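Local atomic coordinates of putative NADPH:quinone reductase (Bacillus thuringiensis, PDB entry 3GMS), a protein that probably reduces quinones with NADPH, as a putative quinone oxidoreductase of the zinc-binding dehydrogenase family, although its function is not established. Residues F284-L287 against I288-E292. Residues are numbered along the deposited sequence; the frame is centred on the assembly and turned at random.
Sequences FRHL and IRLVE
Phe284 and Ile288 meet one helical turn apart. The Ile288 N-H bonds to Phe284 O at 2.9 Å, nearly straight at 166°. CG1 of Ile288 turns back along the same carbonyl and comes within 3.3 Å of Phe284 O. Leu287 repeats the pattern with Val291: the N of Val291 lies 2.9 Å from Leu287 O, and CG2 of Val291 rests beside that oxygen. On the tight side Phe284, Leu287 and Leu290 are buried against helix 127-139: Leu130 touches Phe284, and Trp133 touches both leucines. Ile288 is buried too.

These i to i+4 contacts belong to the C-terminal turns of alpha-helix 277-292, which pack on helix 127-139. The protein combines GroES-like and Rossmann-clan dehydrogenase sequence families.

His286 marks the border with the looser side. Its CG is anti to the backbone N (chi1 -170°), which lets the ring lean along the helix to Leu290. There NE2 of His286 lies 3.7 Å from CD1 of Leu290, an oblique approach. The His286 ring also meets that of Trp133.

Arg285 and Arg289 run side by side on the exposed flank. Arg289 is modelled in two conformers. In the one described, it bends at chi2 (-49°), and its guanidinium turns one face to Arg285 O. That oxygen accepts the backbone N-H of Arg289 at 3.1 Å. NH2 of Arg289 lies alongside the Arg285 chain, 3.5 Å from its CD. The Arg285 guanidinium leads away and forms a salt bridge with Glu282, which probably eases the like charge nearby.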
loop_
_atom_site.group_PDB
_atom_site.type_symbol
_atom_site.label_atom_id
_atom_site.label_comp_id
_atom_site.label_asym_id
_atom_site.label_seq_id
_atom_site.Cartn_x
_atom_site.Cartn_y
_atom_site.Cartn_z
ATOM N N PHE A 284 3.709 -10.111 9.195
ATOM C CA PHE A 284 4.312 -10.430 7.889
ATOM C C PHE A 284 4.386 -11.938 7.680
ATOM O O PHE A 284 4.148 -12.426 6.571
ATOM C CB PHE A 284 5.684 -9.804 7.719
ATOM C CG PHE A 284 5.634 -8.431 7.129
ATOM C CD1 PHE A 284 5.610 -7.336 7.943
ATOM C CD2 PHE A 284 5.537 -8.265 5.739
ATOM C CE1 PHE A 284 5.547 -6.027 7.376
ATOM C CE2 PHE A 284 5.493 -6.987 5.160
ATOM C CZ PHE A 284 5.491 -5.869 5.998
ATOM N N ARG A 285 4.668 -12.691 8.744
ATOM C CA ARG A 285 4.745 -14.155 8.565
ATOM C C ARG A 285 3.431 -14.692 8.090
ATOM O O ARG A 285 3.389 -15.626 7.292
ATOM C CB ARG A 285 5.225 -14.857 9.851
ATOM C CG ARG A 285 6.722 -14.869 9.938
ATOM C CD ARG A 285 7.236 -15.809 11.055
ATOM N NE ARG A 285 7.093 -15.137 12.335
ATOM C CZ ARG A 285 7.946 -14.221 12.806
ATOM N NH1 ARG A 285 9.041 -13.877 12.123
ATOM N NH2 ARG A 285 7.711 -13.656 13.973
ATOM N N HIS A 286 2.357 -14.058 8.549
ATOM C CA HIS A 286 1.038 -14.412 8.156
ATOM C C HIS A 286 0.687 -14.111 6.712
ATOM O O HIS A 286 0.103 -14.967 6.022
ATOM C CB HIS A 286 -0.037 -13.812 9.079
ATOM C CG HIS A 286 -1.385 -14.391 8.807
ATOM N ND1 HIS A 286 -1.689 -15.711 9.069
ATOM C CD2 HIS A 286 -2.465 -13.879 8.169
ATOM C CE1 HIS A 286 -2.923 -15.965 8.676
ATOM N NE2 HIS A 286 -3.415 -14.872 8.124
ATOM N N LEU A 287 1.029 -12.908 6.263
ATOM C CA LEU A 287 0.802 -12.538 4.858
ATOM C C LEU A 287 1.609 -13.469 3.953
ATOM O O LEU A 287 1.089 -13.925 2.946
ATOM C CB LEU A 287 1.243 -11.087 4.609
ATOM C CG LEU A 287 0.453 -9.989 5.334
ATOM C CD1 LEU A 287 1.236 -8.668 5.184
ATOM C CD2 LEU A 287 -0.887 -9.851 4.720
ATOM N N ILE A 288 2.850 -13.768 4.356
ATOM C CA ILE A 288 3.720 -14.648 3.561
ATOM C C ILE A 288 3.056 -16.038 3.418
ATOM O O ILE A 288 3.022 -16.585 2.316
ATOM C CB ILE A 288 5.120 -14.725 4.170
ATOM C CG1 ILE A 288 5.881 -13.398 3.895
ATOM C CG2 ILE A 288 5.885 -15.974 3.673
ATOM C CD1 ILE A 288 7.172 -13.271 4.724
ATOM N N ARG A 289 2.521 -16.591 4.512
ATOM C CA ARG A 289 1.769 -17.856 4.422
ATOM C C ARG A 289 0.594 -17.772 3.454
ATOM O O ARG A 289 0.382 -18.697 2.670
ATOM C CB ARG A 289 1.248 -18.337 5.785
ATOM C CG ARG A 289 2.277 -18.416 6.865
ATOM C CD ARG A 289 3.536 -19.126 6.468
ATOM N NE ARG A 289 4.394 -19.178 7.650
ATOM C CZ ARG A 289 5.326 -18.282 7.952
ATOM N NH1 ARG A 289 5.604 -17.279 7.123
ATOM N NH2 ARG A 289 6.019 -18.431 9.080
ATOM N N LEU A 290 -0.155 -16.658 3.491
ATOM C CA LEU A 290 -1.309 -16.451 2.602
ATOM C C LEU A 290 -0.892 -16.423 1.118
ATOM O O LEU A 290 -1.579 -16.992 0.251
ATOM C CB LEU A 290 -2.076 -15.173 2.942
ATOM C CG LEU A 290 -2.884 -15.192 4.253
ATOM C CD1 LEU A 290 -3.459 -13.817 4.560
ATOM C CD2 LEU A 290 -3.970 -16.293 4.231
ATOM N N VAL A 291 0.243 -15.799 0.850
ATOM C CA VAL A 291 0.801 -15.805 -0.504
ATOM C C VAL A 291 1.281 -17.208 -0.893
ATOM O O VAL A 291 0.966 -17.688 -1.982
ATOM C CB VAL A 291 1.930 -14.774 -0.668
ATOM C CG1 VAL A 291 2.553 -14.850 -2.105
ATOM C CG2 VAL A 291 1.379 -13.372 -0.441
ATOM N N GLU A 292 2.014 -17.864 0.006
ATOM C CA GLU A 292 2.524 -19.225 -0.273
ATOM C C GLU A 292 1.386 -20.181 -0.592
ATOM O O GLU A 292 1.512 -20.995 -1.513
ATOM C CB GLU A 292 3.292 -19.765 0.902
ATOM C CG GLU A 292 4.681 -19.291 0.997
ATOM C CD GLU A 292 5.319 -19.691 2.307
ATOM O OE1 GLU A 292 4.602 -19.788 3.337
ATOM O OE2 GLU A 292 6.540 -19.887 2.308
#